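Local coordinates for protein ArsR family transcriptional regulator (Staphylococcus aureus, PDB 6CDB) that probably represses transcription of metal-resistance genes by binding DNA as a dimer, and is expected to release it when zinc or cobalt occupies its sensing sites, at residues L23-Y26 against N27-R30; A71-Q74 against G75-M78; I95-A98 against N99-K102. The protein carries 1 engineered substitution. All blocks are in the same frame, centred on the assembly; numbering follows the deposited sequence.

The three contacts follow one another along the chain. Interaction 1 caps the start of helix 26-37, interaction 2 closes the hairpin of strands 69-74 and 77-82, and interaction 3 ends helix 85-99, which comes next in the chain after that hairpin. Interactions 1 and 3 have centres about 17 Å apart, and both pack on the second subunit. Interaction 2 lies across the chain's centre from each, its centre about 23 Å from that of interaction 1 and 35 Å from that of interaction 3, and touches no other chain of the dimer. Of the three, interaction 3 alone carries zinc ligands, whereas the exposed hairpin is the wing of this winged-helix protein.

Interaction 1. Residues L23-Y26 against N27-R30; sequences LGDY and NRIR
The Y26 ring carries the aliphatic part of R30 over one face: R30 CG stands 4.3 Å from the centroid of the Y26 ring and 15° off its normal, a CH-pi contact displaced toward the rim. Beyond it the R30 chain bends at chi2 and chi3, bringing the guanidinium to within 20° of the ring plane, with R30 NE 3.8 Å from Y26 CE2. The guanidinium is fixed at its edge, since R30 NH2 donates to N27 OD1 at 3.2 Å almost in its own plane, and NH1 bonds the carbonyl of L49. These contacts decorate the first turn of helix 26-37, whose N-cap is D25. A chi1 of 180° turns the D25 carboxylate back over the helix start, and R28 N donates to D25 OD2 at 3.0 Å, on the anti side of that oxygen and somewhat out of the carboxylate plane. Main-chain bonds continue the turn, from I29 N to D25 O (2.8 Å) and from R30 N to Y26 O (2.9 Å). R28 lies across D25 at about a right angle. D25 OD1 sits over a face of its guanidinium, 3.6 Å from R28 NH1, a long salt bridge of charges alone; the firmer partner of NH1 is the carbonyl of A22, at the end of the preceding helix. G24, the centre of an inverse gamma turn, carries the chain between the helices. On the buried side I29 CD1 meets L23 CB at 4.1 Å, and both residues pack on F20 of the second subunit.

Interaction 2. Residues A71-Q74 against G75-M78; sequences AKRQ and GQSM
Q74 and S77 exchange two backbone hydrogen bonds: Q74 N donates to S77 O at 2.9 Å and 166°, and S77 N returns a bond to Q74 O, also 2.9 Å long and at 164°. In the second bond S77 N approaches from above the carbonyl plane of Q74, not on a lone pair. The reversal between the two residues is a type II' beta turn with G75 and Q76 at its centre. G75 takes a positive phi (53°), a conformation readily adopted by glycine. The turn links strands 69-74 and 77-82 as a two-residue beta hairpin, the wing of the winged-helix fold found in ArsR-family repressors. One step back from the turn, R73 and M78 form the non-hydrogen-bonded antiparallel pair, their CA atoms 4.7 Å apart. Here weaker CA-H...O contacts supplement the pairing, with R73 CA 3.5 Å from S77 O and M78 CA 3.5 Å from K72 O; a step further, the backbones of K72 and I79 are hydrogen-bonded. On the sheet face shared by R73 and M78, the extended arginine chain runs toward the turn, and the backbone at S77 N lies over one face of its guanidinium. The methionine crosses it at about a right angle. Bent at chi2, M78 brings CE to the edge of the guanidinium, in its plane and 3.6 Å from R73 NH1, while R73 CB touches the same methyl, M78 CE, at 3.8 Å. Q74 and S77 extend from the other face.

Interaction 3. Residues I95-A98 against N99-K102; sequences IHHA and NHPK. With ZN (zinc ion), chain C.
The H100 ring has the H97 carbonyl oxygen over one face, 3.7 Å above its plane and toward the rim, with K102 NZ beside that oxygen on the same face. At the ring's edge H100 ND1 donates in plane to P101 O (2.7 Å), which fixes the rotation of the imidazole and leaves NE2 for the metal. The H97 ring has K102 CE over one face, near its rim, and the H96 ring is covered on one side by H100 CB; H96 CD2 and H100 CD2 approach to 3.7 Å. Planes of the H97 and H100 rings stand at 78°, an oblique pairing set by the zinc ion they share: H97 ND1 binds it at 2.1 Å and H100 NE2 at 2.0 Å. H100 reaches the metal because its CG lies between the backbone N and the carbonyl carbon (chi1 72°). The backbone N of H100 still bonds H96 O at 2.9 Å, although the residue is the first to leave helical geometry. K102 folds back across this helix end, and K102 NZ bonds H97 O at 2.7 Å, probably supplying that carbonyl with a donor where the helix runs out. D84 and H86 of the second subunit complete the zinc site, while H97 NE2 donates to O of H67 of the second subunit, tying the metal ligand to the segment between that subunit's helix 53-65 and strand 69-74. The C-terminal end of helix 85-99 thus meets, across the dimer, the start of helix 85-99 of the second subunit and the short connection after its strand 77-82.

Interaction 1. Residues L23-Y26 against N27-R30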
loop_
_atom_site.group_PDB
_atom_site.type_symbol
_atom_site.label_atom_id
_atom_site.label_comp_id
_atom_site.label_asym_id
_atom_site.label_seq_id
_atom_site.Cartn_x
_atom_site.Cartn_y
_atom_site.Cartn_z
ATOM N N LEU A 23 -2.096 4.495 -4.910
ATOM C CA LEU A 23 -2.992 3.361 -4.740
ATOM C C LEU A 23 -4.191 3.681 -3.862
ATOM O O LEU A 23 -5.065 2.825 -3.714
ATOM C CB LEU A 23 -2.232 2.162 -4.154
ATOM C CG LEU A 23 -1.170 1.500 -5.026
ATOM C CD1 LEU A 23 -0.349 0.548 -4.185
ATOM C CD2 LEU A 23 -1.833 0.752 -6.195
ATOM N N GLY A 24 -4.244 4.860 -3.240
ATOM C CA GLY A 24 -5.400 5.207 -2.437
ATOM C C GLY A 24 -6.555 5.680 -3.311
ATOM O O GLY A 24 -7.040 6.799 -3.159
ATOM N N ASP A 25 -7.003 4.833 -4.229
ATOM C CA ASP A 25 -8.006 5.209 -5.227
ATOM C C ASP A 25 -8.774 3.950 -5.598
ATOM O O ASP A 25 -8.164 2.983 -6.061
ATOM C CB ASP A 25 -7.333 5.834 -6.456
ATOM C CG ASP A 25 -8.327 6.243 -7.543
ATOM O OD1 ASP A 25 -8.443 7.450 -7.828
ATOM O OD2 ASP A 25 -8.976 5.365 -8.132
ATOM N N TYR A 26 -10.099 3.966 -5.401
ATOM C CA TYR A 26 -10.902 2.747 -5.547
ATOM C C TYR A 26 -10.760 2.134 -6.934
ATOM O O TYR A 26 -10.582 0.916 -7.076
ATOM C CB TYR A 26 -12.368 3.055 -5.257
ATOM C CG TYR A 26 -13.311 1.885 -5.450
ATOM C CD1 TYR A 26 -13.259 0.785 -4.604
ATOM C CD2 TYR A 26 -14.271 1.902 -6.452
ATOM C CE1 TYR A 26 -14.114 -0.277 -4.754
ATOM C CE2 TYR A 26 -15.145 0.832 -6.620
ATOM C CZ TYR A 26 -15.057 -0.254 -5.764
ATOM O OH TYR A 26 -15.905 -1.318 -5.907
ATOM N N ASN A 27 -10.870 2.960 -7.973
ATOM C CA ASN A 27 -10.791 2.453 -9.337
ATOM C C ASN A 27 -9.390 1.966 -9.673
ATOM O O ASN A 27 -9.233 0.977 -10.398
ATOM C CB ASN A 27 -11.247 3.532 -10.326
ATOM C CG ASN A 27 -12.755 3.620 -10.421
ATOM O OD1 ASN A 27 -13.453 2.624 -10.218
ATOM N ND2 ASN A 27 -13.271 4.817 -10.721
ATOM N N ARG A 28 -8.361 2.652 -9.171
ATOM C CA ARG A 28 -6.997 2.170 -9.369
ATOM C C ARG A 28 -6.778 0.835 -8.670
ATOM O O ARG A 28 -6.084 -0.034 -9.196
ATOM C CB ARG A 28 -5.978 3.195 -8.874
ATOM C CG ARG A 28 -5.842 4.397 -9.780
ATOM C CD ARG A 28 -4.613 5.225 -9.433
ATOM N NE ARG A 28 -4.792 6.560 -9.980
ATOM C CZ ARG A 28 -4.922 7.655 -9.249
ATOM N NH1 ARG A 28 -4.821 7.591 -7.922
ATOM N NH2 ARG A 28 -5.118 8.820 -9.858
ATOM N N ILE A 29 -7.361 0.655 -7.484
ATOM C CA ILE A 29 -7.297 -0.647 -6.828
ATOM C C ILE A 29 -8.018 -1.706 -7.662
ATOM O O ILE A 29 -7.570 -2.855 -7.754
ATOM C CB ILE A 29 -7.865 -0.545 -5.402
ATOM C CG1 ILE A 29 -6.885 0.226 -4.501
ATOM C CG2 ILE A 29 -8.159 -1.930 -4.826
ATOM C CD1 ILE A 29 -5.454 -0.350 -4.527
ATOM N N ARG A 30 -9.137 -1.339 -8.295
ATOM C CA ARG A 30 -9.848 -2.318 -9.117
ATOM C C ARG A 30 -9.026 -2.711 -10.337
ATOM O O ARG A 30 -8.965 -3.897 -10.715
ATOM C CB ARG A 30 -11.213 -1.763 -9.541
ATOM C CG ARG A 30 -12.250 -1.748 -8.428
ATOM C CD ARG A 30 -13.636 -1.947 -9.023
ATOM N NE ARG A 30 -14.024 -0.804 -9.834
ATOM C CZ ARG A 30 -14.816 -0.852 -10.905
ATOM N NH1 ARG A 30 -15.328 -2.007 -11.343
ATOM N NH2 ARG A 30 -15.087 0.272 -11.544
#

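Interaction 2. Residues A71-Q74 against G75-M78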
loop_
_atom_site.group_PDB
_atom_site.type_symbol
_atom_site.label_atom_id
_atom_site.label_comp_id
_atom_site.label_asym_id
_atom_site.label_seq_id
_atom_site.Cartn_x
_atom_site.Cartn_y
_atom_site.Cartn_z
ATOM N N ALA A 71 3.972 -2.344 -19.408
ATOM C CA ALA A 71 3.210 -2.678 -20.605
ATOM C C ALA A 71 4.123 -3.222 -21.696
ATOM O O ALA A 71 5.272 -2.796 -21.831
ATOM C CB ALA A 71 2.436 -1.460 -21.128
ATOM N N LYS A 72 3.596 -4.170 -22.470
ATOM C CA LYS A 72 4.274 -4.729 -23.631
ATOM C C LYS A 72 3.318 -4.691 -24.814
ATOM O O LYS A 72 2.102 -4.744 -24.643
ATOM C CB LYS A 72 4.738 -6.178 -23.380
ATOM C CG LYS A 72 5.610 -6.749 -24.490
ATOM C CD LYS A 72 6.979 -6.067 -24.549
ATOM C CE LYS A 72 7.312 -5.568 -25.957
ATOM N NZ LYS A 72 6.800 -4.179 -26.190
ATOM N N ARG A 73 3.864 -4.589 -26.019
ATOM C CA ARG A 73 3.034 -4.597 -27.215
ATOM C C ARG A 73 2.909 -6.030 -27.721
ATOM O O ARG A 73 3.917 -6.692 -27.987
ATOM C CB ARG A 73 3.604 -3.681 -28.294
ATOM C CG ARG A 73 2.915 -3.848 -29.634
ATOM C CD ARG A 73 3.064 -2.614 -30.499
ATOM N NE ARG A 73 1.935 -2.471 -31.409
ATOM C CZ ARG A 73 0.832 -1.778 -31.136
ATOM N NH1 ARG A 73 0.707 -1.157 -29.967
ATOM N NH2 ARG A 73 -0.146 -1.703 -32.032
ATOM N N GLN A 74 1.674 -6.515 -27.829
ATOM C CA GLN A 74 1.395 -7.848 -28.348
ATOM C C GLN A 74 0.368 -7.729 -29.464
ATOM O O GLN A 74 -0.698 -7.128 -29.275
ATOM C CB GLN A 74 0.894 -8.787 -27.246
ATOM C CG GLN A 74 -0.161 -9.787 -27.724
ATOM C CD GLN A 74 -0.445 -10.874 -26.696
ATOM O OE1 GLN A 74 0.301 -11.844 -26.589
ATOM N NE2 GLN A 74 -1.531 -10.720 -25.943
ATOM N N GLY A 75 0.693 -8.299 -30.623
ATOM C CA GLY A 75 -0.134 -8.143 -31.804
ATOM C C GLY A 75 -0.401 -6.681 -32.097
ATOM O O GLY A 75 0.496 -5.947 -32.526
ATOM N N GLN A 76 -1.628 -6.237 -31.824
ATOM C CA GLN A 76 -2.030 -4.863 -32.075
ATOM C C GLN A 76 -2.104 -3.999 -30.820
ATOM O O GLN A 76 -2.175 -2.771 -30.945
ATOM C CB GLN A 76 -3.398 -4.844 -32.786
ATOM C CG GLN A 76 -3.788 -3.501 -33.396
ATOM C CD GLN A 76 -5.294 -3.226 -33.335
ATOM O OE1 GLN A 76 -6.056 -3.656 -34.208
ATOM N NE2 GLN A 76 -5.721 -2.495 -32.305
ATOM N N SER A 77 -2.076 -4.582 -29.621
ATOM C CA SER A 77 -2.494 -3.859 -28.426
ATOM C C SER A 77 -1.409 -3.810 -27.351
ATOM O O SER A 77 -0.437 -4.576 -27.366
ATOM C CB SER A 77 -3.772 -4.481 -27.843
ATOM O OG SER A 77 -3.762 -5.892 -27.987
ATOM N N MET A 78 -1.599 -2.876 -26.414
ATOM C CA MET A 78 -0.761 -2.749 -25.228
ATOM C C MET A 78 -1.333 -3.614 -24.109
ATOM O O MET A 78 -2.467 -3.403 -23.664
ATOM C CB MET A 78 -0.669 -1.290 -24.772
ATOM C CG MET A 78 0.318 -0.431 -25.550
ATOM S SD MET A 78 1.945 -1.205 -25.697
ATOM C CE MET A 78 2.620 -0.270 -27.074
#

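Interaction 3. Residues I95-A98 against N99-K102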
loop_
_atom_site.group_PDB
_atom_site.type_symbol
_atom_site.label_atom_id
_atom_site.label_comp_id
_atom_site.label_asym_id
_atom_site.label_seq_id
_atom_site.Cartn_x
_atom_site.Cartn_y
_atom_site.Cartn_z
ATOM N N ILE A 95 -4.949 -7.262 0.213
ATOM C CA ILE A 95 -6.305 -7.763 -0.020
ATOM C C ILE A 95 -6.643 -8.853 0.989
ATOM O O ILE A 95 -7.714 -8.838 1.612
ATOM C CB ILE A 95 -6.451 -8.269 -1.469
ATOM C CG1 ILE A 95 -6.344 -7.110 -2.454
ATOM C CG2 ILE A 95 -7.774 -9.015 -1.674
ATOM C CD1 ILE A 95 -6.339 -7.538 -3.909
ATOM N N HIS A 96 -5.713 -9.796 1.194
ATOM C CA HIS A 96 -5.957 -10.861 2.159
ATOM C C HIS A 96 -6.134 -10.305 3.560
ATOM O O HIS A 96 -6.997 -10.769 4.315
ATOM C CB HIS A 96 -4.816 -11.864 2.143
ATOM C CG HIS A 96 -4.942 -12.925 3.188
ATOM N ND1 HIS A 96 -5.730 -14.045 3.018
ATOM C CD2 HIS A 96 -4.381 -13.042 4.415
ATOM C CE1 HIS A 96 -5.651 -14.801 4.098
ATOM N NE2 HIS A 96 -4.838 -14.218 4.960
ATOM N N HIS A 97 -5.313 -9.316 3.928
ATOM C CA HIS A 97 -5.415 -8.722 5.257
ATOM C C HIS A 97 -6.760 -8.027 5.447
ATOM O O HIS A 97 -7.376 -8.123 6.514
ATOM C CB HIS A 97 -4.270 -7.730 5.473
ATOM C CG HIS A 97 -4.219 -7.165 6.857
ATOM N ND1 HIS A 97 -3.883 -7.923 7.956
ATOM C CD2 HIS A 97 -4.481 -5.920 7.322
ATOM C CE1 HIS A 97 -3.913 -7.164 9.037
ATOM N NE2 HIS A 97 -4.276 -5.944 8.679
ATOM N N ALA A 98 -7.211 -7.295 4.432
ATOM C CA ALA A 98 -8.553 -6.724 4.478
ATOM C C ALA A 98 -9.605 -7.809 4.641
ATOM O O ALA A 98 -10.608 -7.611 5.335
ATOM C CB ALA A 98 -8.822 -5.913 3.210
ATOM N N ASN A 99 -9.379 -8.976 4.038
ATOM C CA ASN A 99 -10.429 -9.981 3.999
ATOM C C ASN A 99 -10.523 -10.800 5.279
ATOM O O ASN A 99 -11.631 -11.072 5.753
ATOM C CB ASN A 99 -10.215 -10.901 2.806
ATOM C CG ASN A 99 -11.429 -10.977 1.932
ATOM O OD1 ASN A 99 -12.538 -10.667 2.372
ATOM N ND2 ASN A 99 -11.236 -11.380 0.682
ATOM N N HIS A 100 -9.393 -11.221 5.846
ATOM C CA HIS A 100 -9.447 -12.211 6.908
ATOM C C HIS A 100 -10.046 -11.604 8.179
ATOM O O HIS A 100 -10.048 -10.382 8.359
ATOM C CB HIS A 100 -8.060 -12.825 7.151
ATOM C CG HIS A 100 -7.063 -11.919 7.816
ATOM N ND1 HIS A 100 -7.191 -11.487 9.120
ATOM C CD2 HIS A 100 -5.877 -11.431 7.378
ATOM C CE1 HIS A 100 -6.148 -10.738 9.442
ATOM N NE2 HIS A 100 -5.336 -10.687 8.401
ATOM N N PRO A 101 -10.619 -12.441 9.048
ATOM C CA PRO A 101 -11.277 -11.917 10.251
ATOM C C PRO A 101 -10.275 -11.292 11.205
ATOM O O PRO A 101 -9.066 -11.517 11.122
ATOM C CB PRO A 101 -11.925 -13.159 10.878
ATOM C CG PRO A 101 -12.001 -14.165 9.765
ATOM C CD PRO A 101 -10.796 -13.898 8.918
ATOM N N LYS A 102 -10.805 -10.509 12.136
ATOM C CA LYS A 102 -9.986 -9.793 13.101
ATOM C C LYS A 102 -10.405 -10.142 14.526
ATOM O O LYS A 102 -9.655 -9.910 15.482
ATOM C CB LYS A 102 -10.091 -8.282 12.872
ATOM C CG LYS A 102 -9.868 -7.829 11.428
ATOM C CD LYS A 102 -8.424 -8.037 10.974
ATOM C CE LYS A 102 -8.198 -7.430 9.592
ATOM N NZ LYS A 102 -9.110 -8.025 8.565
HETATM ZN ZN ZN C . -3.447 -9.911 8.245
#